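Local coordinates for hypothetical NUDIX hydrolase (Listeria monocytogenes, PDB 3SON), which is a putative Nudix hydrolase that probably cleaves nucleoside diphosphates linked to another moiety, and binds a calcium ion, at residues F22-R27 and D31-V36; I75-F80 and Y86-Y91. All coordinates share one frame; numbering follows the deposited sequence.

Contact 1 of 2, residues F22-R27 and D31-V36; sequences FGVLHR and DVWQFV
His26 lies across Trp33 in the antiparallel hairpin formed by strands 20-27 and 33-39 of the Nudix fold. Its ring turns an edge to the indole face, with centroids 4.7 Å apart for the imidazole and the five-membered ring of Trp33 and planes at 64°. CB of His26 sits over the six-membered ring of Trp33, 3.6 Å from its centroid, as a CH-pi contact. The ring swings out over the indole because CG of His26 is anti to the backbone N (chi1 -172°). Its far edge then meets Asp31. NE2 of His26 donates to OD1 of Asp31 at 2.8 Å, within the imidazole plane and on the anti side of the carboxylate. ND1 is bonded to Ser111, so both ring nitrogens are engaged. CG2 of Val24 reaches CE3 of Trp33 at 3.3 Å.

On the opposite face of the sheet from His26 and Trp33 lies Leu25, paired with Gln34 through two backbone hydrogen bonds. CD1 of Leu25 approaches CG2 of Val36 at 4.1 Å. Beyond Gln34, the guanidinium of Arg27 stands nearly perpendicular to the amide (87°). NH1 of Arg27 meets a lone pair of OE1 of Gln34 at 2.9 Å. That oxygen also accepts from His110, while Arg27 forms salt bridges with Glu109 and Asp29. The backbone N of Arg27 closes the pairing on O of Val32.

Bonds at NE2 and ND1 should restrain the imidazole's rotation. Two donors on OE1 should fix the Gln34 amide, and the acidic partners of Arg27 probably balance its charge.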
# COMPACT_ATOMS: atom_id res chain seq x y z
N PHE A 22 -15.94 -9.78 9.66
CA PHE A 22 -15.42 -9.38 8.38
C PHE A 22 -15.33 -10.63 7.50
O PHE A 22 -14.99 -11.74 7.97
CB PHE A 22 -14.05 -8.73 8.58
CG PHE A 22 -14.09 -7.53 9.48
CD1 PHE A 22 -14.47 -6.32 8.94
CD2 PHE A 22 -13.84 -7.62 10.82
CE1 PHE A 22 -14.60 -5.21 9.73
CE2 PHE A 22 -13.90 -6.49 11.63
CZ PHE A 22 -14.33 -5.30 11.09
N GLY A 23 -15.69 -10.44 6.26
CA GLY A 23 -15.81 -11.49 5.32
C GLY A 23 -14.53 -11.68 4.48
O GLY A 23 -14.06 -10.76 3.83
N VAL A 24 -13.88 -12.83 4.63
CA VAL A 24 -12.70 -13.12 3.82
C VAL A 24 -13.00 -14.31 2.95
O VAL A 24 -13.72 -15.21 3.34
CB VAL A 24 -11.46 -13.41 4.66
CG1 VAL A 24 -11.15 -12.23 5.58
CG2 VAL A 24 -11.65 -14.63 5.57
N LEU A 25 -12.34 -14.34 1.79
CA LEU A 25 -12.61 -15.34 0.73
C LEU A 25 -11.40 -16.18 0.50
O LEU A 25 -10.32 -15.64 0.36
CB LEU A 25 -12.99 -14.64 -0.57
CG LEU A 25 -14.25 -13.75 -0.56
CD1 LEU A 25 -14.31 -12.84 -1.80
CD2 LEU A 25 -15.52 -14.60 -0.55
N HIS A 26 -11.60 -17.50 0.48
CA HIS A 26 -10.54 -18.38 0.23
C HIS A 26 -10.59 -18.76 -1.22
O HIS A 26 -11.66 -19.04 -1.76
CB HIS A 26 -10.66 -19.57 1.10
CG HIS A 26 -9.48 -20.46 1.01
ND1 HIS A 26 -9.46 -21.57 0.21
CD2 HIS A 26 -8.26 -20.43 1.67
CE1 HIS A 26 -8.25 -22.16 0.31
NE2 HIS A 26 -7.52 -21.48 1.22
N ARG A 27 -9.44 -18.70 -1.89
CA ARG A 27 -9.41 -19.05 -3.30
C ARG A 27 -9.54 -20.57 -3.62
O ARG A 27 -9.08 -21.47 -2.86
CB ARG A 27 -8.13 -18.54 -3.95
CG ARG A 27 -8.10 -17.01 -4.09
CD ARG A 27 -6.96 -16.62 -5.03
NE ARG A 27 -7.14 -17.08 -6.42
CZ ARG A 27 -7.84 -16.42 -7.31
NH1 ARG A 27 -8.52 -15.32 -6.96
NH2 ARG A 27 -7.95 -16.87 -8.57
N ASP A 31 -4.04 -21.67 -1.78
CA ASP A 31 -4.31 -21.44 -0.35
C ASP A 31 -4.07 -19.94 -0.01
O ASP A 31 -3.05 -19.58 0.58
CB ASP A 31 -3.48 -22.37 0.53
CG ASP A 31 -3.91 -22.34 2.02
OD1 ASP A 31 -5.01 -21.81 2.36
OD2 ASP A 31 -3.13 -22.85 2.87
N VAL A 32 -5.02 -19.11 -0.41
CA VAL A 32 -4.89 -17.66 -0.37
C VAL A 32 -6.23 -17.09 0.08
O VAL A 32 -7.23 -17.48 -0.43
CB VAL A 32 -4.57 -17.13 -1.82
CG1 VAL A 32 -4.91 -15.66 -1.97
CG2 VAL A 32 -3.14 -17.38 -2.21
N TRP A 33 -6.21 -16.16 1.05
CA TRP A 33 -7.42 -15.53 1.56
C TRP A 33 -7.33 -14.09 1.09
O TRP A 33 -6.25 -13.48 1.11
CB TRP A 33 -7.41 -15.54 3.08
CG TRP A 33 -7.68 -16.84 3.71
CD1 TRP A 33 -6.75 -17.81 4.10
CD2 TRP A 33 -8.97 -17.43 3.98
NE1 TRP A 33 -7.38 -18.89 4.62
CE2 TRP A 33 -8.72 -18.73 4.55
CE3 TRP A 33 -10.29 -17.02 3.79
CZ2 TRP A 33 -9.74 -19.58 4.95
CZ3 TRP A 33 -11.31 -17.87 4.21
CH2 TRP A 33 -11.03 -19.14 4.77
N GLN A 34 -8.43 -13.58 0.57
CA GLN A 34 -8.49 -12.21 0.04
C GLN A 34 -9.88 -11.59 0.18
O GLN A 34 -10.89 -12.25 0.54
CB GLN A 34 -8.09 -12.18 -1.48
CG GLN A 34 -9.08 -12.99 -2.36
CD GLN A 34 -8.65 -13.25 -3.81
OE1 GLN A 34 -9.30 -14.06 -4.50
NE2 GLN A 34 -7.65 -12.49 -4.31
N PHE A 35 -9.95 -10.31 -0.14
CA PHE A 35 -11.21 -9.59 -0.25
C PHE A 35 -11.71 -9.58 -1.71
O PHE A 35 -11.11 -10.24 -2.56
CB PHE A 35 -11.06 -8.17 0.31
CG PHE A 35 -10.75 -8.12 1.80
CD1 PHE A 35 -11.57 -8.72 2.71
CD2 PHE A 35 -9.68 -7.34 2.29
CE1 PHE A 35 -11.30 -8.61 4.10
CE2 PHE A 35 -9.37 -7.27 3.65
CZ PHE A 35 -10.18 -7.90 4.56
N VAL A 36 -12.87 -8.98 -1.93
CA VAL A 36 -13.41 -8.76 -3.25
C VAL A 36 -12.41 -7.86 -3.98
O VAL A 36 -11.93 -6.87 -3.43
CB VAL A 36 -14.82 -8.12 -3.17
CG1 VAL A 36 -15.30 -7.56 -4.53
CG2 VAL A 36 -15.83 -9.08 -2.64

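Contact 2 of 2, residues I75-F80 and Y86-Y91; sequences IPNFHF and YVVPEY
Ile75 and Val88 form an antiparallel hydrogen-bonded pair at the end of the beta hairpin made by strands 66-76 and 87-96. N of Ile75 donates to O of Val88 at 2.8 Å, and N of Val88 returns a bond to O of Ile75. Two residues on, past the non-hydrogen-bonded pair Pro76 and Val87, N of Asn77 reaches O of Tyr86 at 2.9 Å. This bond is nearly straight at the hydrogen (175°), but the donor lies above the carbonyl plane.

The tight part is built around Val88. The Asn77 side chain crosses it at about a right angle. With chi1 of -161°, the Asn77 side chain extends opposite its own N, which brings OD1 of Asn77 against both methyls of Val88, 3.1 Å from CG1. ND2 of Asn77 makes weak bonds to carbonyl oxygens of Asn83 and Pro85 in the connecting loop. Also packed here, CD1 of Ile75 comes to 3.7 Å from OE2 of buried Glu90, whose OE1 is bonded to Ser129. OH of Tyr86 hydrogen-bonds Asp145 and Asn143 of the second subunit, so the base of the hairpin loop belongs to the dimer interface.

The solvent side is looser. Exposed Phe80 touches CG2 of Val88 through its CD2 at 3.8 Å. Its ring rests with one face over CB of exposed His79. In the 3-10 turn 77-79, O of Pro76 accepts from both N and ND1 of His79, the latter at 3.0 Å.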
# COMPACT_ATOMS: atom_id res chain seq x y z
N ILE A 75 -0.19 -0.74 -6.96
CA ILE A 75 0.19 -2.13 -7.21
C ILE A 75 0.96 -2.20 -8.49
O ILE A 75 0.59 -1.54 -9.46
CB ILE A 75 -1.06 -3.04 -7.36
CG1 ILE A 75 -1.99 -2.95 -6.17
CG2 ILE A 75 -0.65 -4.49 -7.54
CD1 ILE A 75 -3.31 -3.67 -6.46
N PRO A 76 2.04 -3.03 -8.54
CA PRO A 76 2.79 -3.27 -9.80
C PRO A 76 1.75 -3.67 -10.82
O PRO A 76 0.94 -4.58 -10.59
CB PRO A 76 3.75 -4.39 -9.43
CG PRO A 76 3.98 -4.19 -7.96
CD PRO A 76 2.70 -3.67 -7.38
N ASN A 77 1.66 -2.90 -11.88
CA ASN A 77 0.53 -3.07 -12.78
C ASN A 77 0.65 -4.39 -13.53
O ASN A 77 -0.35 -4.90 -14.08
CB ASN A 77 0.44 -1.89 -13.73
CG ASN A 77 -0.93 -1.76 -14.38
OD1 ASN A 77 -1.98 -2.16 -13.80
ND2 ASN A 77 -0.96 -1.20 -15.57
N PHE A 78 1.85 -4.98 -13.49
CA PHE A 78 2.09 -6.30 -14.13
C PHE A 78 1.18 -7.45 -13.60
O PHE A 78 0.97 -8.47 -14.28
CB PHE A 78 3.58 -6.69 -14.06
CG PHE A 78 4.01 -7.32 -12.76
CD1 PHE A 78 3.85 -8.68 -12.55
CD2 PHE A 78 4.71 -6.58 -11.79
CE1 PHE A 78 4.27 -9.26 -11.35
CE2 PHE A 78 5.17 -7.17 -10.62
CZ PHE A 78 4.94 -8.51 -10.40
N HIS A 79 0.71 -7.32 -12.38
CA HIS A 79 -0.34 -8.22 -11.83
C HIS A 79 -1.58 -8.26 -12.68
O HIS A 79 -2.33 -9.27 -12.63
CB HIS A 79 -0.79 -7.83 -10.42
CG HIS A 79 0.25 -8.06 -9.35
ND1 HIS A 79 1.04 -7.08 -8.89
CD2 HIS A 79 0.56 -9.19 -8.61
CE1 HIS A 79 1.87 -7.59 -7.94
NE2 HIS A 79 1.57 -8.87 -7.78
N PHE A 80 -1.81 -7.18 -13.46
CA PHE A 80 -3.14 -6.85 -14.09
C PHE A 80 -3.09 -6.53 -15.56
O PHE A 80 -4.06 -6.79 -16.32
CB PHE A 80 -3.77 -5.62 -13.38
CG PHE A 80 -3.73 -5.69 -11.89
CD1 PHE A 80 -4.38 -6.71 -11.22
CD2 PHE A 80 -3.08 -4.69 -11.13
CE1 PHE A 80 -4.35 -6.79 -9.84
CE2 PHE A 80 -3.05 -4.76 -9.75
CZ PHE A 80 -3.66 -5.83 -9.10
N TYR A 86 3.46 1.80 -14.87
CA TYR A 86 4.22 0.89 -14.02
C TYR A 86 3.46 0.42 -12.79
O TYR A 86 3.58 -0.74 -12.39
CB TYR A 86 5.53 1.51 -13.58
CG TYR A 86 6.41 1.93 -14.70
CD1 TYR A 86 6.97 0.98 -15.57
CD2 TYR A 86 6.67 3.27 -14.93
CE1 TYR A 86 7.77 1.37 -16.63
CE2 TYR A 86 7.47 3.65 -15.98
CZ TYR A 86 8.03 2.70 -16.80
OH TYR A 86 8.81 3.07 -17.85
N VAL A 87 2.70 1.30 -12.16
CA VAL A 87 1.88 0.93 -10.99
C VAL A 87 0.47 1.50 -11.14
O VAL A 87 0.29 2.52 -11.83
CB VAL A 87 2.53 1.45 -9.70
CG1 VAL A 87 3.92 0.85 -9.51
CG2 VAL A 87 2.66 3.01 -9.71
N VAL A 88 -0.55 0.86 -10.56
CA VAL A 88 -1.93 1.42 -10.62
C VAL A 88 -2.50 1.54 -9.25
O VAL A 88 -2.07 0.83 -8.29
CB VAL A 88 -2.91 0.57 -11.46
CG1 VAL A 88 -2.64 0.73 -12.95
CG2 VAL A 88 -2.89 -0.89 -11.03
N PRO A 89 -3.46 2.45 -9.08
CA PRO A 89 -3.97 2.59 -7.76
C PRO A 89 -5.01 1.54 -7.44
O PRO A 89 -5.73 1.09 -8.33
CB PRO A 89 -4.64 3.98 -7.79
CG PRO A 89 -5.07 4.12 -9.16
CD PRO A 89 -4.01 3.50 -10.00
N GLU A 90 -5.08 1.20 -6.18
CA GLU A 90 -6.10 0.34 -5.63
C GLU A 90 -6.96 1.14 -4.61
O GLU A 90 -6.47 1.59 -3.55
CB GLU A 90 -5.46 -0.85 -4.93
CG GLU A 90 -6.44 -1.83 -4.40
CD GLU A 90 -5.80 -2.94 -3.58
OE1 GLU A 90 -5.13 -2.64 -2.55
OE2 GLU A 90 -5.97 -4.11 -3.98
N TYR A 91 -8.23 1.31 -4.92
CA TYR A 91 -9.17 2.05 -4.09
C TYR A 91 -9.97 1.07 -3.29
O TYR A 91 -10.32 0.05 -3.79
CB TYR A 91 -10.11 2.86 -4.97
CG TYR A 91 -9.40 3.85 -5.89
CD1 TYR A 91 -8.91 5.03 -5.38
CD2 TYR A 91 -9.18 3.56 -7.24
CE1 TYR A 91 -8.26 5.93 -6.19
CE2 TYR A 91 -8.54 4.46 -8.08
CZ TYR A 91 -8.07 5.65 -7.53
OH TYR A 91 -7.44 6.59 -8.28

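Contact 1 and contact 2 are two antiparallel hairpins in series along the chain. The first closes before helix 46-58 begins, and the second opens after that helix. Their centres are 19 Å apart and their nearest atoms about 7 Å apart, so they do not touch. Contact 1 lies nearer the chain centre. The side chain of Val36 in contact 1 lies about 6 Å from the calcium ion and that of Phe80 in contact 2 about 9 Å; contact 2 also reaches the second subunit. Both belong to one mixed sheet. Strand 7-15 links them, pairing with strands 20-27 and 33-39 on the one hand and running parallel to 87-96 on the other.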